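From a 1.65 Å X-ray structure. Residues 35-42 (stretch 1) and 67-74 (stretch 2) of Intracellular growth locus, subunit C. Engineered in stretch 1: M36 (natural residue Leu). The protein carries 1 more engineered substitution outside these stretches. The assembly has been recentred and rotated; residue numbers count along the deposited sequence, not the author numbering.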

ATOM      1  N   ARG A  35      -9.726   4.960  -1.036  1.00 15.41           N
ATOM      2  CA  ARG A  35      -8.715   4.513  -1.989  1.00 14.65           C
ATOM      3  C   ARG A  35      -7.339   4.992  -1.480  1.00 14.27           C
ATOM      4  O   ARG A  35      -7.206   6.062  -0.864  1.00 14.32           O
ATOM      5  CB  ARG A  35      -8.988   5.016  -3.425  1.00 14.96           C
ATOM      6  CG  ARG A  35      -8.563   6.534  -3.750  1.00 14.74           C
ATOM      7  CD  ARG A  35      -9.341   7.527  -2.973  1.00 15.55           C
ATOM      8  NE  ARG A  35     -10.785   7.451  -3.170  1.00 16.65           N
ATOM      9  CZ  ARG A  35     -11.490   7.919  -4.218  1.00 17.82           C
ATOM     10  NH1 ARG A  35     -10.921   8.534  -5.269  1.00 16.04           N
ATOM     11  NH2 ARG A  35     -12.828   7.808  -4.213  1.00 17.59           N
HETATM   12  N   MSE A  36      -6.326   4.170  -1.732  1.00 14.40           N
HETATM   13  CA  MSE A  36      -4.954   4.474  -1.320  1.00 14.43           C
HETATM   14  C   MSE A  36      -4.022   4.193  -2.464  1.00 15.22           C
HETATM   15  O   MSE A  36      -4.179   3.230  -3.181  1.00 15.02           O
HETATM   16  CB  MSE A  36      -4.549   3.602  -0.111  1.00 13.87           C
HETATM   17  CG  MSE A  36      -5.175   4.012   1.184  1.00 17.72           C
HETATM   18 SE   MSE A  36      -4.501   2.873   2.583  1.00 19.58          SE
HETATM   19  CE  MSE A  36      -2.896   3.380   2.465  1.00 26.23           C
ATOM     20  N   PHE A  37      -3.074   5.103  -2.702  1.00 14.46           N
ATOM     21  CA  PHE A  37      -2.109   4.857  -3.713  1.00 14.31           C
ATOM     22  C   PHE A  37      -0.830   5.638  -3.389  1.00 14.36           C
ATOM     23  O   PHE A  37      -0.840   6.569  -2.555  1.00 15.74           O
ATOM     24  CB  PHE A  37      -2.692   5.182  -5.097  1.00 14.05           C
ATOM     25  CG  PHE A  37      -3.180   6.637  -5.257  1.00 15.40           C
ATOM     26  CD1 PHE A  37      -2.279   7.645  -5.587  1.00 15.16           C
ATOM     27  CD2 PHE A  37      -4.537   6.957  -5.105  1.00 16.62           C
ATOM     28  CE1 PHE A  37      -2.731   9.002  -5.783  1.00 16.28           C
ATOM     29  CE2 PHE A  37      -5.016   8.293  -5.307  1.00 18.04           C
ATOM     30  CZ  PHE A  37      -4.072   9.320  -5.654  1.00 15.81           C
ATOM     31  N   ILE A  38       0.264   5.207  -4.010  1.00 15.04           N
ATOM     32  CA  ILE A  38       1.557   5.829  -3.733  1.00 15.42           C
ATOM     33  C   ILE A  38       2.240   6.315  -5.005  1.00 17.01           C
ATOM     34  O   ILE A  38       2.142   5.692  -6.057  1.00 15.59           O
ATOM     35  CB  ILE A  38       2.465   4.848  -2.969  1.00 14.22           C
ATOM     36  CG1 ILE A  38       2.533   3.495  -3.719  1.00 17.07           C
ATOM     37  CG2 ILE A  38       1.941   4.658  -1.526  1.00 15.42           C
ATOM     38  CD1 ILE A  38       3.500   2.470  -3.077  1.00 18.06           C
ATOM     39  N   ASP A  39       2.988   7.417  -4.908  1.00 18.82           N
ATOM     40  CA  ASP A  39       3.567   8.009  -6.121  1.00 18.58           C
ATOM     41  C   ASP A  39       4.866   7.390  -6.601  1.00 19.68           C
ATOM     42  O   ASP A  39       5.356   7.734  -7.705  1.00 21.55           O
ATOM     43  CB  ASP A  39       3.681   9.558  -5.979  1.00 19.46           C
ATOM     44  CG  ASP A  39       4.702   9.987  -4.959  1.00 24.43           C
ATOM     45  OD1 ASP A  39       5.370   9.114  -4.371  1.00 23.85           O
ATOM     46  OD2 ASP A  39       4.864  11.245  -4.749  1.00 29.40           O
ATOM     47  N   SER A  40       5.391   6.450  -5.830  1.00 16.82           N
ATOM     48  CA  SER A  40       6.571   5.712  -6.242  1.00 18.80           C
ATOM     49  C   SER A  40       6.612   4.393  -5.490  1.00 17.94           C
ATOM     50  O   SER A  40       5.998   4.267  -4.436  1.00 18.94           O
ATOM     51  CB  SER A  40       7.854   6.509  -6.011  1.00 21.13           C
ATOM     52  OG  SER A  40       8.192   6.526  -4.650  1.00 26.65           O
ATOM     53  N   LEU A  41       7.313   3.408  -6.044  1.00 17.43           N
ATOM     54  CA  LEU A  41       7.437   2.128  -5.426  1.00 17.24           C
ATOM     55  C   LEU A  41       8.693   1.433  -5.963  1.00 18.53           C
ATOM     56  O   LEU A  41       8.895   1.310  -7.172  1.00 20.12           O
ATOM     57  CB  LEU A  41       6.203   1.227  -5.741  1.00 17.92           C
ATOM     58  CG  LEU A  41       6.324  -0.254  -5.299  1.00 17.69           C
ATOM     59  CD1 LEU A  41       6.358  -0.388  -3.805  1.00 17.67           C
ATOM     60  CD2 LEU A  41       5.154  -1.048  -5.924  1.00 18.80           C
ATOM     61  N   THR A  42       9.530   0.997  -5.045  1.00 19.14           N
ATOM     62  CA  THR A  42      10.698   0.222  -5.400  1.00 21.31           C
ATOM     63  C   THR A  42      10.636  -1.117  -4.711  1.00 21.12           C
ATOM     64  O   THR A  42      10.388  -1.178  -3.520  1.00 22.20           O
ATOM     65  CB  THR A  42      11.972   0.939  -4.994  1.00 21.88           C
ATOM     66  OG1 THR A  42      11.938   2.216  -5.612  1.00 25.18           O
ATOM     67  CG2 THR A  42      13.251   0.141  -5.487  1.00 23.33           C
ATOM     68  N   ALA A  67      -0.129  10.699 -15.096  1.00 26.31           N
ATOM     69  CA  ALA A  67      -0.045   9.621 -14.107  1.00 23.73           C
ATOM     70  C   ALA A  67       0.307  10.201 -12.757  1.00 23.82           C
ATOM     71  O   ALA A  67       1.134  11.116 -12.619  1.00 23.46           O
ATOM     72  CB  ALA A  67       1.019   8.636 -14.499  1.00 21.13           C
ATOM     73  N   THR A  68      -0.234   9.588 -11.720  1.00 21.05           N
ATOM     74  CA  THR A  68      -0.016  10.087 -10.372  1.00 21.22           C
ATOM     75  C   THR A  68       0.454   9.010  -9.445  1.00 20.50           C
ATOM     76  O   THR A  68       0.863   9.287  -8.308  1.00 19.29           O
ATOM     77  CB  THR A  68      -1.345  10.645  -9.768  1.00 22.12           C
ATOM     78  OG1 THR A  68      -2.367   9.646  -9.855  1.00 23.41           O
ATOM     79  CG2 THR A  68      -1.824  11.871 -10.545  1.00 25.00           C
ATOM     80  N   ALA A  69       0.373   7.759  -9.893  1.00 19.52           N
ATOM     81  CA  ALA A  69       0.755   6.676  -8.991  1.00 18.72           C
ATOM     82  C   ALA A  69       1.558   5.565  -9.660  1.00 16.66           C
ATOM     83  O   ALA A  69       1.331   5.286 -10.829  1.00 17.74           O
ATOM     84  CB  ALA A  69      -0.524   6.040  -8.402  1.00 19.79           C
ATOM     85  N   ALA A  70       2.510   5.009  -8.911  1.00 15.78           N
ATOM     86  CA  ALA A  70       3.275   3.847  -9.359  1.00 15.58           C
ATOM     87  C   ALA A  70       2.522   2.565  -8.882  1.00 15.68           C
ATOM     88  O   ALA A  70       2.700   1.479  -9.456  1.00 16.12           O
ATOM     89  CB  ALA A  70       4.697   3.887  -8.742  1.00 16.45           C
ATOM     90  N   ALA A  71       1.711   2.691  -7.829  1.00 14.37           N
ATOM     91  CA  ALA A  71       0.990   1.517  -7.304  1.00 15.92           C
ATOM     92  C   ALA A  71      -0.174   1.943  -6.467  1.00 16.87           C
ATOM     93  O   ALA A  71      -0.163   3.047  -5.910  1.00 16.55           O
ATOM     94  CB  ALA A  71       1.907   0.668  -6.415  1.00 15.39           C
ATOM     95  N   SER A  72      -1.198   1.086  -6.388  1.00 13.80           N
ATOM     96  CA  SER A  72      -2.296   1.336  -5.484  1.00 15.54           C
ATOM     97  C   SER A  72      -1.990   0.414  -4.287  1.00 17.18           C
ATOM     98  O   SER A  72      -1.215  -0.571  -4.414  1.00 16.74           O
ATOM     99  CB  SER A  72      -3.632   0.896  -6.085  1.00 17.50           C
ATOM    100  OG  SER A  72      -3.567  -0.512  -6.350  1.00 18.99           O
ATOM    101  N   VAL A  73      -2.510   0.786  -3.121  1.00 14.67           N
ATOM    102  CA  VAL A  73      -2.411  -0.112  -1.953  1.00 16.13           C
ATOM    103  C   VAL A  73      -3.849  -0.599  -1.762  1.00 17.51           C
ATOM    104  O   VAL A  73      -4.739   0.202  -1.442  1.00 17.15           O
ATOM    105  CB  VAL A  73      -1.931   0.605  -0.690  1.00 18.75           C
ATOM    106  CG1 VAL A  73      -1.890  -0.386   0.448  1.00 20.89           C
ATOM    107  CG2 VAL A  73      -0.540   1.171  -0.930  1.00 17.71           C
ATOM    108  N   ILE A  74      -4.070  -1.888  -2.010  1.00 16.02           N
ATOM    109  CA  ILE A  74      -5.408  -2.510  -1.955  1.00 18.03           C
ATOM    110  C   ILE A  74      -5.741  -3.081  -0.581  1.00 19.95           C
ATOM    111  O   ILE A  74      -6.903  -3.027  -0.149  1.00 18.84           O
ATOM    112  CB  ILE A  74      -5.506  -3.641  -3.032  1.00 20.06           C
ATOM    113  CG1 ILE A  74      -5.390  -3.020  -4.431  1.00 21.37           C
ATOM    114  CG2 ILE A  74      -6.793  -4.374  -2.966  1.00 20.09           C
ATOM    115  CD1 ILE A  74      -4.945  -4.057  -5.495  1.00 22.12           C
TER
HETATM  116  O   HOH W   1      -6.785   1.484  -3.100  1.00 20.16           O

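Residues 35-42 and 67-74 meet through a short antiparallel backbone ladder with apolar side chains packed around it, burying 539 Å² in all. R35 makes no contact with stretch 2; the end of its side chain leads away. At M36, an engineered selenomethionine (Leu in the natural sequence), the carbonyl accepts a nearly straight hydrogen bond from the amide of V73 (V73 N to M36 O, 3.0 Å, 166°). Water 1 ties the same two residues together, accepting from M36 N (3.0 Å) and donating to V73 O (2.9 Å). Beside this link the side chains touch, M36 CB lying 4.0 Å from V73 CB. F37 forms a non-hydrogen-bonded pair with S72, so the two backbones come close, with F37 CA 3.9 Å from S72 CA. Their side chains share one face of the sheet, where the phenyl ring reaches back along stretch 2 and sets CD1 3.7 Å from A69 CB, an apolar contact. T68 OG1, 4.1 Å from F37 CE1, also borders the ring but finds its hydrogen bond elsewhere in the structure. I38 uses both backbone polar groups: its amide donates to A71 (I38 N to A71 O, 2.9 Å, 173°), and its carbonyl accepts the more bent bond from A70 (A70 N to I38 O, 3.0 Å, 149°). On the face opposite F37, I38 CG1 packs 4.0 Å from A71 CB, while CG2 reaches V73 CG2 at 4.3 Å. Beyond the ladder, D39 directs its CA-to-CB bond away, yet its CB still lies 3.7 Å from T68 O; both carboxylate oxygens are hydrogen-bonded elsewhere. S40 contributes backbone, its CA 3.6 Å from A70 CB. L41 then points toward stretch 2, placing CD2 3.7 Å from A71 CB and CB 4.3 Å from A70 CB.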